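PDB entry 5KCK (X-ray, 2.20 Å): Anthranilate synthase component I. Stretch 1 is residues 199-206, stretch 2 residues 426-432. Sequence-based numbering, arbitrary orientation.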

ATOM      1  N   THR A 199      23.466 -38.949  10.935  1.00 48.14           N
ATOM      2  CA  THR A 199      23.105 -39.526  12.225  1.00 46.67           C
ATOM      3  C   THR A 199      21.601 -39.446  12.457  1.00 44.18           C
ATOM      4  O   THR A 199      20.964 -40.431  12.849  1.00 42.28           O
ATOM      5  N   ALA A 200      21.014 -38.272  12.204  1.00 39.84           N
ATOM      6  CA  ALA A 200      19.573 -38.110  12.353  1.00 39.39           C
ATOM      7  C   ALA A 200      18.816 -38.981  11.359  1.00 40.64           C
ATOM      8  O   ALA A 200      17.808 -39.606  11.715  1.00 40.95           O
ATOM      9  N   ARG A 201      19.290 -39.043  10.111  1.00 40.75           N
ATOM     10  CA  ARG A 201      18.641 -39.897   9.120  1.00 43.35           C
ATOM     11  C   ARG A 201      18.596 -41.344   9.597  1.00 48.62           C
ATOM     12  O   ARG A 201      17.553 -41.999   9.523  1.00 44.18           O
ATOM     13  N   ASP A 202      19.718 -41.848  10.121  1.00 44.51           N
ATOM     14  CA  ASP A 202      19.769 -43.233  10.570  1.00 51.40           C
ATOM     15  C   ASP A 202      18.816 -43.479  11.731  1.00 48.69           C
ATOM     16  O   ASP A 202      18.186 -44.541  11.803  1.00 49.22           O
ATOM     17  N   LEU A 203      18.714 -42.522  12.660  1.00 45.71           N
ATOM     18  CA  LEU A 203      17.760 -42.662  13.758  1.00 43.61           C
ATOM     19  C   LEU A 203      16.340 -42.790  13.231  1.00 46.65           C
ATOM     20  O   LEU A 203      15.572 -43.642  13.690  1.00 48.97           O
ATOM     21  N   ILE A 204      15.982 -41.955  12.253  1.00 42.57           N
ATOM     22  CA  ILE A 204      14.658 -42.010  11.644  1.00 42.58           C
ATOM     23  C   ILE A 204      14.418 -43.372  11.000  1.00 46.25           C
ATOM     24  O   ILE A 204      13.328 -43.947  11.123  1.00 45.32           O
ATOM     25  N   ARG A 205      15.434 -43.924  10.323  1.00 48.75           N
ATOM     26  CA  ARG A 205      15.290 -45.250   9.722  1.00 50.12           C
ATOM     27  C   ARG A 205      15.077 -46.324  10.786  1.00 53.15           C
ATOM     28  O   ARG A 205      14.314 -47.273  10.575  1.00 50.63           O
ATOM     29  N   ASN A 206      15.745 -46.188  11.932  1.00 53.79           N
ATOM     30  CA  ASN A 206      15.643 -47.133  13.038  1.00 60.04           C
ATOM     31  C   ASN A 206      14.379 -46.929  13.881  1.00 61.59           C
ATOM     32  O   ASN A 206      14.247 -47.549  14.943  1.00 66.32           O
ATOM     33  N   GLY A 426      14.404 -29.836   7.527  1.00 39.81           N
ATOM     34  CA  GLY A 426      13.710 -31.007   8.013  1.00 35.19           C
ATOM     35  C   GLY A 426      14.324 -32.279   7.470  1.00 43.43           C
ATOM     36  O   GLY A 426      14.207 -32.577   6.275  1.00 41.68           O
ATOM     37  N   ILE A 427      14.989 -33.033   8.338  1.00 43.04           N
ATOM     38  CA  ILE A 427      15.591 -34.299   7.937  1.00 46.02           C
ATOM     39  C   ILE A 427      14.532 -35.389   8.006  1.00 47.44           C
ATOM     40  O   ILE A 427      13.806 -35.508   9.002  1.00 36.35           O
ATOM     41  N   VAL A 428      14.433 -36.176   6.936  1.00 47.82           N
ATOM     42  CA  VAL A 428      13.512 -37.304   6.878  1.00 46.46           C
ATOM     43  C   VAL A 428      14.286 -38.541   6.445  1.00 51.09           C
ATOM     44  O   VAL A 428      15.516 -38.509   6.322  1.00 47.45           O
ATOM     45  N   TYR A 429      13.569 -39.638   6.198  1.00 54.01           N
ATOM     46  CA  TYR A 429      14.237 -40.921   6.018  1.00 55.41           C
ATOM     47  C   TYR A 429      15.046 -40.977   4.725  1.00 61.39           C
ATOM     48  O   TYR A 429      16.058 -41.684   4.666  1.00 65.73           O
ATOM     49  N   ASP A 430      14.631 -40.248   3.687  1.00 61.39           N
ATOM     50  CA  ASP A 430      15.337 -40.237   2.409  1.00 62.71           C
ATOM     51  C   ASP A 430      16.064 -38.915   2.156  1.00 60.46           C
ATOM     52  O   ASP A 430      16.202 -38.491   1.006  1.00 61.91           O
ATOM     53  N   SER A 431      16.544 -38.259   3.212  1.00 52.89           N
ATOM     54  CA  SER A 431      17.277 -37.011   3.042  1.00 54.15           C
ATOM     55  C   SER A 431      18.655 -37.271   2.441  1.00 52.40           C
ATOM     56  O   SER A 431      19.321 -38.255   2.771  1.00 55.26           O
ATOM     57  N   ILE A 432      19.077 -36.379   1.550  1.00 50.37           N
ATOM     58  CA  ILE A 432      20.432 -36.377   1.006  1.00 50.54           C
ATOM     59  C   ILE A 432      21.211 -35.286   1.724  1.00 55.47           C
ATOM     60  O   ILE A 432      20.835 -34.109   1.674  1.00 52.75           O
TER

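Two arginines converge on one carbonyl oxygen here, yet no hydrogen bond crosses between the stretches. The NE atom of Arg 205 lies 3.0 Å from the O atom of Tyr 429, but that oxygen sits over one face of the guanidinium, so the N-H bonds point poorly for bonding. The CA-to-CB bond of Arg 205 points sideways; chi1 m, an off-well chi2 of -105° and chi3 t carry its end nearer to Tyr 429. Arg 201 meets the same oxygen at the edge of its own guanidinium, near the plane, while its aliphatic part makes the closest approach, CG of Arg 201 to O of Tyr 429 at 3.4 Å. The two arginines also crowd each other: NE of Arg 201 and NH2 of Arg 205 are 3.2 Å apart, both donors.

The apolar rule is simpler. One turn apart on the helix, Ala 200 and Ile 204 point toward the second stretch. Ile 204, chi1 m and chi2 t, sets its CD1 3.3 Å from the O atom of Ile 427 and its CG2 3.9 Å from the CB of Tyr 429. Ile 427 points its CA-to-CB bond back toward the helix and, with chi1 m, offers CG2 to the CB of Ala 200 at 4.3 Å, while chi2 m leads CD1 off from the helix. The same CG2 of Ile 427 also lies 4.4 Å from CD1 of Ile 204, so the longer isoleucine meets both side chain and backbone.

Arg 201 starts sideways; chi1 t and chi2 t bring its CD 3.5 Å from the O atom of Ser 431, and chi3 p turns the guanidinium beyond. Its NH2 also forms a salt bridge with OD1 of Asp 202, 3.3 Å away. Tyr 429, chi1 p, leads its ring away and contributes mainly CB and backbone.

The receiving surface is the end of a strand at Ile 427 and the type I turn from Val 428 to Ser 431 that follows. Inside it, the N atom of Val 428 donates to the OG of Ser 431 at 2.9 Å, nearly straight, bracing the turn from within. The contact therefore pairs methyl packing with arginine stems laid against turn carbonyls.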

ATOM      1  CB  THR A 199      23.867 -38.803  13.338  1.00 46.67           C
ATOM      2  OG1 THR A 199      25.274 -38.889  13.083  1.00 51.76           O
ATOM      3  CG2 THR A 199      23.569 -39.415  14.689  1.00 42.13           C
ATOM      4  CB  ALA A 200      19.185 -36.639  12.183  1.00 37.06           C
ATOM      5  CB  ARG A 201      19.360 -39.800   7.774  1.00 44.06           C
ATOM      6  CG  ARG A 201      18.560 -40.391   6.619  1.00 46.65           C
ATOM      7  CD  ARG A 201      19.405 -40.638   5.384  1.00 52.24           C
ATOM      8  NE  ARG A 201      20.397 -41.679   5.618  1.00 66.96           N
ATOM      9  CZ  ARG A 201      21.712 -41.493   5.553  1.00 72.34           C
ATOM     10  NH1 ARG A 201      22.204 -40.301   5.242  1.00 77.03           N
ATOM     11  NH2 ARG A 201      22.534 -42.505   5.792  1.00 69.97           N
ATOM     12  CB  ASP A 202      21.194 -43.612  10.965  1.00 54.22           C
ATOM     13  CG  ASP A 202      22.103 -43.776   9.767  1.00 62.53           C
ATOM     14  OD1 ASP A 202      21.581 -43.828   8.632  1.00 59.28           O
ATOM     15  OD2 ASP A 202      23.336 -43.864   9.963  1.00 70.41           O
ATOM     16  CB  LEU A 203      17.860 -41.472  14.706  1.00 41.83           C
ATOM     17  CG  LEU A 203      19.114 -41.375  15.569  1.00 42.04           C
ATOM     18  CD1 LEU A 203      19.231 -39.977  16.154  1.00 40.21           C
ATOM     19  CD2 LEU A 203      19.058 -42.416  16.666  1.00 43.30           C
ATOM     20  CB  ILE A 204      14.501 -40.849  10.642  1.00 46.59           C
ATOM     21  CG1 ILE A 204      14.501 -39.508  11.390  1.00 42.18           C
ATOM     22  CG2 ILE A 204      13.236 -40.989   9.811  1.00 41.82           C
ATOM     23  CD1 ILE A 204      14.602 -38.293  10.493  1.00 38.27           C
ATOM     24  CB  ARG A 205      16.518 -45.595   8.879  1.00 52.65           C
ATOM     25  CG  ARG A 205      17.022 -44.471   7.995  1.00 55.78           C
ATOM     26  CD  ARG A 205      16.680 -44.667   6.535  1.00 58.05           C
ATOM     27  NE  ARG A 205      17.662 -44.010   5.679  1.00 59.06           N
ATOM     28  CZ  ARG A 205      17.733 -44.159   4.360  1.00 68.84           C
ATOM     29  NH1 ARG A 205      16.872 -44.950   3.732  1.00 76.69           N
ATOM     30  NH2 ARG A 205      18.667 -43.517   3.669  1.00 50.34           N
ATOM     31  CB  ASN A 206      16.892 -47.026  13.923  1.00 67.36           C
ATOM     32  CG  ASN A 206      17.204 -48.318  14.668  1.00 84.38           C
ATOM     33  OD1 ASN A 206      16.913 -49.415  14.190  1.00 90.32           O
ATOM     34  ND2 ASN A 206      17.802 -48.188  15.848  1.00 89.79           N
ATOM     35  CB  ILE A 427      16.793 -34.639   8.828  1.00 36.75           C
ATOM     36  CG1 ILE A 427      17.736 -33.438   8.939  1.00 35.59           C
ATOM     37  CG2 ILE A 427      17.505 -35.891   8.303  1.00 39.34           C
ATOM     38  CD1 ILE A 427      18.129 -32.825   7.598  1.00 38.65           C
ATOM     39  CB  VAL A 428      12.329 -37.023   5.934  1.00 40.45           C
ATOM     40  CG1 VAL A 428      11.346 -36.093   6.598  1.00 38.13           C
ATOM     41  CG2 VAL A 428      12.823 -36.438   4.617  1.00 41.03           C
ATOM     42  CB  TYR A 429      13.210 -42.052   6.070  1.00 57.27           C
ATOM     43  CG  TYR A 429      12.360 -42.205   4.830  1.00 55.06           C
ATOM     44  CD1 TYR A 429      11.171 -41.504   4.686  1.00 51.87           C
ATOM     45  CD2 TYR A 429      12.739 -43.072   3.808  1.00 61.11           C
ATOM     46  CE1 TYR A 429      10.387 -41.652   3.556  1.00 59.38           C
ATOM     47  CE2 TYR A 429      11.965 -43.224   2.675  1.00 65.17           C
ATOM     48  CZ  TYR A 429      10.790 -42.515   2.554  1.00 66.17           C
ATOM     49  OH  TYR A 429      10.019 -42.673   1.424  1.00 67.67           O
ATOM     50  CB  ASP A 430      14.375 -40.551   1.262  1.00 69.51           C
ATOM     51  CG  ASP A 430      13.218 -39.566   1.171  1.00 74.11           C
ATOM     52  OD1 ASP A 430      12.894 -38.915   2.189  1.00 67.89           O
ATOM     53  OD2 ASP A 430      12.624 -39.456   0.073  1.00 78.15           O
ATOM     54  CB  SER A 431      17.425 -36.277   4.382  1.00 43.15           C
ATOM     55  OG  SER A 431      16.258 -35.541   4.720  1.00 49.35           O
ATOM     56  CB  ILE A 432      20.429 -36.143  -0.510  1.00 52.52           C
ATOM     57  CG1 ILE A 432      19.560 -37.189  -1.204  1.00 52.41           C
ATOM     58  CG2 ILE A 432      21.853 -36.154  -1.054  1.00 52.07           C
ATOM     59  CD1 ILE A 432      19.126 -36.782  -2.589  1.00 53.50           C
TER